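Local coordinates for MupZ (Pseudomonas fluorescens, PDB 6FXD), which probably acts as an epoxide hydrolase in mupirocin biosynthesis, in a cascade with a Rieske oxygenase that builds the oxygen heterocycles of the antibiotic, at residues A[57-62]-A[70-75]; A[25-30]-A[105-110]. All blocks are in the same frame, centred on the assembly; numbering follows the deposited sequence.

Contact 1 of 2, residues A[57-62]-A[70-75]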
loop_
_atom_site.group_PDB
_atom_site.type_symbol
_atom_site.label_atom_id
_atom_site.label_comp_id
_atom_site.label_asym_id
_atom_site.label_seq_id
_atom_site.Cartn_x
_atom_site.Cartn_y
_atom_site.Cartn_z
ATOM N N CYS A 57 -1.355 -9.576 -21.768
ATOM C CA CYS A 57 -0.884 -8.288 -22.262
ATOM C C CYS A 57 -2.041 -7.292 -22.317
ATOM O O CYS A 57 -3.045 -7.535 -22.991
ATOM C CB CYS A 57 -0.214 -8.417 -23.630
ATOM S SG CYS A 57 0.409 -6.802 -24.196
ATOM N N LEU A 58 -1.900 -6.180 -21.595
ATOM C CA LEU A 58 -2.918 -5.138 -21.542
ATOM C C LEU A 58 -2.646 -3.972 -22.482
ATOM O O LEU A 58 -3.593 -3.299 -22.902
ATOM C CB LEU A 58 -3.031 -4.597 -20.113
ATOM C CG LEU A 58 -3.246 -5.643 -19.017
ATOM C CD1 LEU A 58 -3.199 -4.988 -17.632
ATOM C CD2 LEU A 58 -4.552 -6.395 -19.217
ATOM N N TYR A 59 -1.381 -3.687 -22.781
ATOM C CA TYR A 59 -1.019 -2.580 -23.651
ATOM C C TYR A 59 0.326 -2.902 -24.283
ATOM O O TYR A 59 1.219 -3.410 -23.609
ATOM C CB TYR A 59 -0.878 -1.297 -22.834
ATOM C CG TYR A 59 -0.701 -0.048 -23.650
ATOM C CD1 TYR A 59 0.562 0.355 -24.079
ATOM C CD2 TYR A 59 -1.788 0.763 -23.958
ATOM C CE1 TYR A 59 0.736 1.504 -24.822
ATOM C CE2 TYR A 59 -1.623 1.917 -24.691
ATOM C CZ TYR A 59 -0.361 2.286 -25.120
ATOM O OH TYR A 59 -0.196 3.435 -25.856
ATOM N N TYR A 60 0.469 -2.605 -25.575
ATOM C CA TYR A 60 1.730 -2.874 -26.268
ATOM C C TYR A 60 1.818 -1.858 -27.405
ATOM O O TYR A 60 1.096 -1.983 -28.404
ATOM C CB TYR A 60 1.737 -4.301 -26.798
ATOM C CG TYR A 60 3.053 -4.800 -27.341
ATOM C CD1 TYR A 60 4.071 -5.239 -26.491
ATOM C CD2 TYR A 60 3.261 -4.881 -28.715
ATOM C CE1 TYR A 60 5.263 -5.741 -27.011
ATOM C CE2 TYR A 60 4.442 -5.351 -29.231
ATOM C CZ TYR A 60 5.436 -5.791 -28.391
ATOM O OH TYR A 60 6.598 -6.259 -28.957
ATOM N N GLY A 61 2.688 -0.867 -27.274
ATOM C CA GLY A 61 2.742 0.208 -28.252
ATOM C C GLY A 61 4.144 0.738 -28.472
ATOM O O GLY A 61 4.930 0.869 -27.528
ATOM N N PHE A 62 4.444 1.077 -29.727
ATOM C CA PHE A 62 5.757 1.567 -30.138
ATOM C C PHE A 62 5.708 3.069 -30.395
ATOM O O PHE A 62 4.792 3.567 -31.064
ATOM C CB PHE A 62 6.238 0.868 -31.415
ATOM C CG PHE A 62 6.657 -0.556 -31.207
ATOM C CD1 PHE A 62 7.942 -0.876 -30.746
ATOM C CD2 PHE A 62 5.766 -1.592 -31.461
ATOM C CE1 PHE A 62 8.323 -2.204 -30.575
ATOM C CE2 PHE A 62 6.141 -2.910 -31.273
ATOM C CZ PHE A 62 7.407 -3.215 -30.832
ATOM N N HIS A 70 10.996 2.952 -28.917
ATOM C CA HIS A 70 10.577 2.593 -27.566
ATOM C C HIS A 70 9.343 1.709 -27.664
ATOM O O HIS A 70 8.510 1.911 -28.554
ATOM C CB HIS A 70 10.250 3.876 -26.790
ATOM C CG HIS A 70 9.627 3.655 -25.451
ATOM N ND1 HIS A 70 8.265 3.561 -25.266
ATOM C CD2 HIS A 70 10.178 3.564 -24.216
ATOM C CE1 HIS A 70 8.005 3.421 -23.976
ATOM N NE2 HIS A 70 9.150 3.401 -23.322
ATOM N N CYS A 71 9.218 0.741 -26.759
ATOM C CA CYS A 71 7.983 -0.015 -26.613
ATOM C C CYS A 71 7.486 0.115 -25.180
ATOM O O CYS A 71 8.271 -0.028 -24.239
ATOM C CB CYS A 71 8.196 -1.488 -26.964
ATOM S SG CYS A 71 6.612 -2.357 -27.241
ATOM N N ARG A 72 6.195 0.401 -25.014
ATOM C CA ARG A 72 5.553 0.408 -23.698
ATOM C C ARG A 72 4.742 -0.881 -23.615
ATOM O O ARG A 72 3.796 -1.069 -24.384
ATOM C CB ARG A 72 4.647 1.632 -23.558
ATOM C CG ARG A 72 4.131 1.852 -22.124
ATOM C CD ARG A 72 2.887 2.734 -22.033
ATOM N NE ARG A 72 3.055 3.940 -22.838
ATOM C CZ ARG A 72 2.116 4.864 -23.031
ATOM N NH1 ARG A 72 0.919 4.738 -22.470
ATOM N NH2 ARG A 72 2.373 5.912 -23.800
ATOM N N GLU A 73 5.139 -1.790 -22.725
ATOM C CA GLU A 73 4.527 -3.103 -22.594
ATOM C C GLU A 73 3.939 -3.205 -21.199
ATOM O O GLU A 73 4.676 -3.142 -20.216
ATOM C CB GLU A 73 5.586 -4.184 -22.785
ATOM C CG GLU A 73 6.576 -3.900 -23.916
ATOM C CD GLU A 73 7.602 -5.000 -24.129
ATOM O OE1 GLU A 73 7.525 -6.037 -23.430
ATOM O OE2 GLU A 73 8.493 -4.813 -24.987
ATOM N N VAL A 74 2.630 -3.388 -21.105
ATOM C CA VAL A 74 1.944 -3.465 -19.818
ATOM C C VAL A 74 1.305 -4.840 -19.701
ATOM O O VAL A 74 0.528 -5.239 -20.579
ATOM C CB VAL A 74 0.905 -2.341 -19.660
ATOM C CG1 VAL A 74 0.277 -2.426 -18.280
ATOM C CG2 VAL A 74 1.567 -0.969 -19.881
ATOM N N TYR A 75 1.624 -5.560 -18.621
ATOM C CA TYR A 75 1.150 -6.918 -18.405
ATOM C C TYR A 75 0.391 -6.988 -17.089
ATOM O O TYR A 75 0.682 -6.244 -16.155
ATOM C CB TYR A 75 2.321 -7.921 -18.374
ATOM C CG TYR A 75 3.135 -7.851 -19.647
ATOM C CD1 TYR A 75 2.721 -8.515 -20.801
ATOM C CD2 TYR A 75 4.289 -7.079 -19.714
ATOM C CE1 TYR A 75 3.443 -8.422 -21.978
ATOM C CE2 TYR A 75 5.012 -6.975 -20.881
ATOM C CZ TYR A 75 4.601 -7.660 -22.011
ATOM O OH TYR A 75 5.323 -7.556 -23.175
HETATM O O HOH W 1 8.682 -6.837 -27.019
HETATM O O HOH W 2 5.862 3.401 -26.749
#

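Contact 2 of 2, residues A[25-30]-A[105-110]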
loop_
_atom_site.group_PDB
_atom_site.type_symbol
_atom_site.label_atom_id
_atom_site.label_comp_id
_atom_site.label_asym_id
_atom_site.label_seq_id
_atom_site.Cartn_x
_atom_site.Cartn_y
_atom_site.Cartn_z
ATOM N N MET A 25 5.250 -3.249 -16.045
ATOM C CA MET A 25 5.499 -2.560 -17.306
ATOM C C MET A 25 6.957 -2.750 -17.695
ATOM O O MET A 25 7.854 -2.551 -16.869
ATOM C CB MET A 25 5.192 -1.066 -17.192
ATOM C CG MET A 25 5.353 -0.304 -18.528
ATOM S SD MET A 25 5.020 1.486 -18.407
ATOM C CE MET A 25 6.334 2.043 -17.289
ATOM N N ALA A 26 7.193 -3.157 -18.941
ATOM C CA ALA A 26 8.533 -3.278 -19.492
ATOM C C ALA A 26 8.712 -2.214 -20.564
ATOM O O ALA A 26 7.781 -1.930 -21.327
ATOM C CB ALA A 26 8.743 -4.653 -20.119
ATOM N N MET A 27 9.896 -1.605 -20.620
ATOM C CA MET A 27 10.186 -0.571 -21.613
ATOM C C MET A 27 11.579 -0.773 -22.192
ATOM O O MET A 27 12.569 -0.298 -21.614
ATOM C CB MET A 27 10.086 0.833 -21.018
ATOM C CG MET A 27 8.706 1.179 -20.469
ATOM S SD MET A 27 8.477 2.916 -20.124
ATOM C CE MET A 27 9.745 3.162 -18.858
ATOM N N PRO A 28 11.703 -1.458 -23.322
ATOM C CA PRO A 28 12.961 -1.412 -24.071
ATOM C C PRO A 28 13.074 -0.123 -24.869
ATOM O O PRO A 28 12.085 0.368 -25.422
ATOM C CB PRO A 28 12.819 -2.589 -25.032
ATOM C CG PRO A 28 11.334 -2.658 -25.265
ATOM C CD PRO A 28 10.695 -2.328 -23.953
ATOM N N TYR A 29 14.291 0.431 -24.900
ATOM C CA TYR A 29 14.648 1.589 -25.712
ATOM C C TYR A 29 15.613 1.106 -26.786
ATOM O O TYR A 29 16.605 0.434 -26.471
ATOM C CB TYR A 29 15.303 2.702 -24.867
ATOM C CG TYR A 29 14.327 3.386 -23.947
ATOM C CD1 TYR A 29 13.913 2.763 -22.782
ATOM C CD2 TYR A 29 13.805 4.650 -24.243
ATOM C CE1 TYR A 29 13.029 3.400 -21.897
ATOM C CE2 TYR A 29 12.904 5.279 -23.379
ATOM C CZ TYR A 29 12.529 4.647 -22.208
ATOM O OH TYR A 29 11.634 5.247 -21.351
ATOM N N PHE A 30 15.330 1.448 -28.037
ATOM C CA PHE A 30 16.066 0.936 -29.186
ATOM C C PHE A 30 16.882 2.042 -29.837
ATOM O O PHE A 30 16.397 3.164 -30.012
ATOM C CB PHE A 30 15.129 0.360 -30.251
ATOM C CG PHE A 30 14.200 -0.697 -29.741
ATOM C CD1 PHE A 30 12.974 -0.371 -29.181
ATOM C CD2 PHE A 30 14.520 -2.046 -29.877
ATOM C CE1 PHE A 30 12.106 -1.348 -28.730
ATOM C CE2 PHE A 30 13.643 -3.031 -29.433
ATOM C CZ PHE A 30 12.446 -2.679 -28.852
ATOM N N GLU A 105 13.938 -1.177 -18.994
ATOM C CA GLU A 105 13.399 -0.904 -17.666
ATOM C C GLU A 105 12.202 -1.797 -17.389
ATOM O O GLU A 105 11.399 -2.073 -18.279
ATOM C CB GLU A 105 12.919 0.542 -17.539
ATOM C CG GLU A 105 13.997 1.532 -17.759
ATOM C CD GLU A 105 13.573 2.966 -17.469
ATOM O OE1 GLU A 105 12.438 3.206 -16.983
ATOM O OE2 GLU A 105 14.382 3.861 -17.760
ATOM N N VAL A 106 12.064 -2.218 -16.137
ATOM C CA VAL A 106 10.919 -3.006 -15.705
ATOM C C VAL A 106 10.376 -2.348 -14.447
ATOM O O VAL A 106 11.114 -2.180 -13.470
ATOM C CB VAL A 106 11.297 -4.471 -15.431
ATOM C CG1 VAL A 106 10.081 -5.228 -14.946
ATOM C CG2 VAL A 106 11.841 -5.132 -16.708
ATOM N N HIS A 107 9.096 -1.986 -14.461
ATOM C CA HIS A 107 8.440 -1.324 -13.338
ATOM C C HIS A 107 7.302 -2.188 -12.825
ATOM O O HIS A 107 6.534 -2.737 -13.616
ATOM C CB HIS A 107 7.838 0.012 -13.771
ATOM C CG HIS A 107 8.838 0.990 -14.300
ATOM N ND1 HIS A 107 9.076 2.204 -13.688
ATOM C CD2 HIS A 107 9.661 0.942 -15.371
ATOM C CE1 HIS A 107 9.991 2.868 -14.374
ATOM N NE2 HIS A 107 10.372 2.117 -15.391
ATOM N N GLY A 108 7.170 -2.272 -11.504
ATOM C CA GLY A 108 6.117 -3.053 -10.896
ATOM C C GLY A 108 6.344 -3.229 -9.409
ATOM O O GLY A 108 7.369 -2.791 -8.880
ATOM N N PRO A 109 5.403 -3.861 -8.711
ATOM C CA PRO A 109 5.569 -4.044 -7.261
ATOM C C PRO A 109 6.667 -5.053 -6.948
ATOM O O PRO A 109 7.000 -5.932 -7.751
ATOM C CB PRO A 109 4.200 -4.554 -6.800
ATOM C CG PRO A 109 3.635 -5.237 -8.021
ATOM C CD PRO A 109 4.139 -4.443 -9.207
ATOM N N ARG A 110 7.221 -4.923 -5.741
ATOM C CA ARG A 110 8.382 -5.730 -5.358
ATOM C C ARG A 110 8.113 -7.226 -5.512
ATOM O O ARG A 110 8.961 -7.966 -6.027
ATOM C CB ARG A 110 8.800 -5.399 -3.922
ATOM C CG ARG A 110 9.927 -6.295 -3.402
ATOM C CD ARG A 110 10.251 -5.993 -1.955
ATOM N NE ARG A 110 10.686 -4.610 -1.797
ATOM C CZ ARG A 110 10.957 -4.041 -0.627
ATOM N NH1 ARG A 110 10.836 -4.740 0.494
ATOM N NH2 ARG A 110 11.345 -2.775 -0.576
#

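Contact 1 of 2, residues A[57-62]-A[70-75]
The thiol of C71 sits in a tightly packed part of the hairpin. Its SG lies over one face of the Y60 ring, 3.8 Å from the Y60 ring centroid, and equally close over a face of the F62 ring, reached in a direction roughly at right angles to the first. With SG anti to the backbone N (chi1 -164°), the sulfur is carried back past G61 O toward Y60, while C71 CB is left to meet the rim of F62 at CE1, 3.7 Å away. Next along the same face, Y60 and E73 run side by side. F47 and T51 of helix 37-51 also lie on Y60, and H84 meets both Y60 and Y75.

Strands 57-65 and 68-75 form an antiparallel beta hairpin, interrupted by a classic bulge in which L58 and Y59 together face V74. V74 O takes L58 N at 2.8 Å and only a weak bond from Y59 N, whereas the return bond from V74 N to Y59 O is nearly straight (171°). On the face of Y59 and R72, ring and guanidinium planes lie 11° apart, with Y59 OH 3.7 Å above the guanidinium plane; R72 NH1 itself bonds A141 O of the second subunit.

Two waters sit at the polar ends. One joins Y60 OH to E73 OE2, and Y75 OH donates to E73 OE1 from above the carboxylate plane (2.7 Å), so both carboxylate oxygens are engaged. The second water bridges G61 O and H70 ND1. Packing is looser by the bulge, where the side chain of partly exposed L58 comes no closer to that of V74 than 4.4 Å, CB to CG1, and shares its surroundings with S76 and with V139 of the second subunit.

Contact 2 of 2, residues A[25-30]-A[105-110]
H107 and the methionines M25 and M27 share one face of an antiparallel strand pair, and the imidazole can be followed outward from its root. H107 CB sits 4.0 Å from M25 O, the carbonyl that also takes H107 N in an almost linear backbone bond. CG comes next, with M25 CE at 4.0 Å; this methyl group rides 3.9 Å above the ring plane, displaced toward the rim, in a CH-pi contact. M25 gets it there by running out with CG anti to the backbone N (chi1 -176°) and bending only at the thioether. CD2 meets both methyls, M25 CE and, a little farther off, M27 CE. At the tip, NE2 has M27 CE at 3.7 Å and donates to E105 OE1 at 2.8 Å, the oxygen lying only 2° out of the ring plane and using its anti lone pair. ND1 bonds S63 OG of the second subunit.

E105 OE1 carries more than the histidine, since Y29 OH of the second subunit also bonds it and M27 CE presses within 3.3 Å; E105 OE2 forms a salt bridge with R103. A leucine at H107 would probably leave E105 OE1 without its in-plane N-H and S63 of the second subunit without its imidazole partner, weakening a link across the interface.

The reverse face is plainer. A26 and V106 form the non-hydrogen-bonded pair there, and V106 packs on L116, L120 and F127. Strand 24-31 is the middle strand of the five-stranded sheet, with 68-75 along one edge and 100-108 along the other; beyond the latter, strand 126-135 runs parallel to it and stacks F128 on H107, while P109 occupies the N-cap position before the short helix 110-113.

Overall arrangement
Contacts 1 and 2 are strand pairings of one sheet, their centres about 10 Å apart, separated by a single intervening pairing, 68-75 with 24-31; along the chain contact 1 is nested inside the loop that contact 2 closes. At that seam E73 O lies 2.8 Å from A26 N and C71 N 3.2 Å from P28 O, both probable hydrogen bonds. H70 CD2 also packs 3.3 Å from Y29 CZ. Both contacts reach the second subunit; residues 59-62 pair antiparallel with one of its strands, so the sheet runs on across the interface. The order 2-3-1-4 of the first four strands and this continued sheet are consistent with a ferredoxin-like, dimeric alpha+beta barrel fold, here within a four-chain assembly; relatives commonly hold their pocket between sheet and helices.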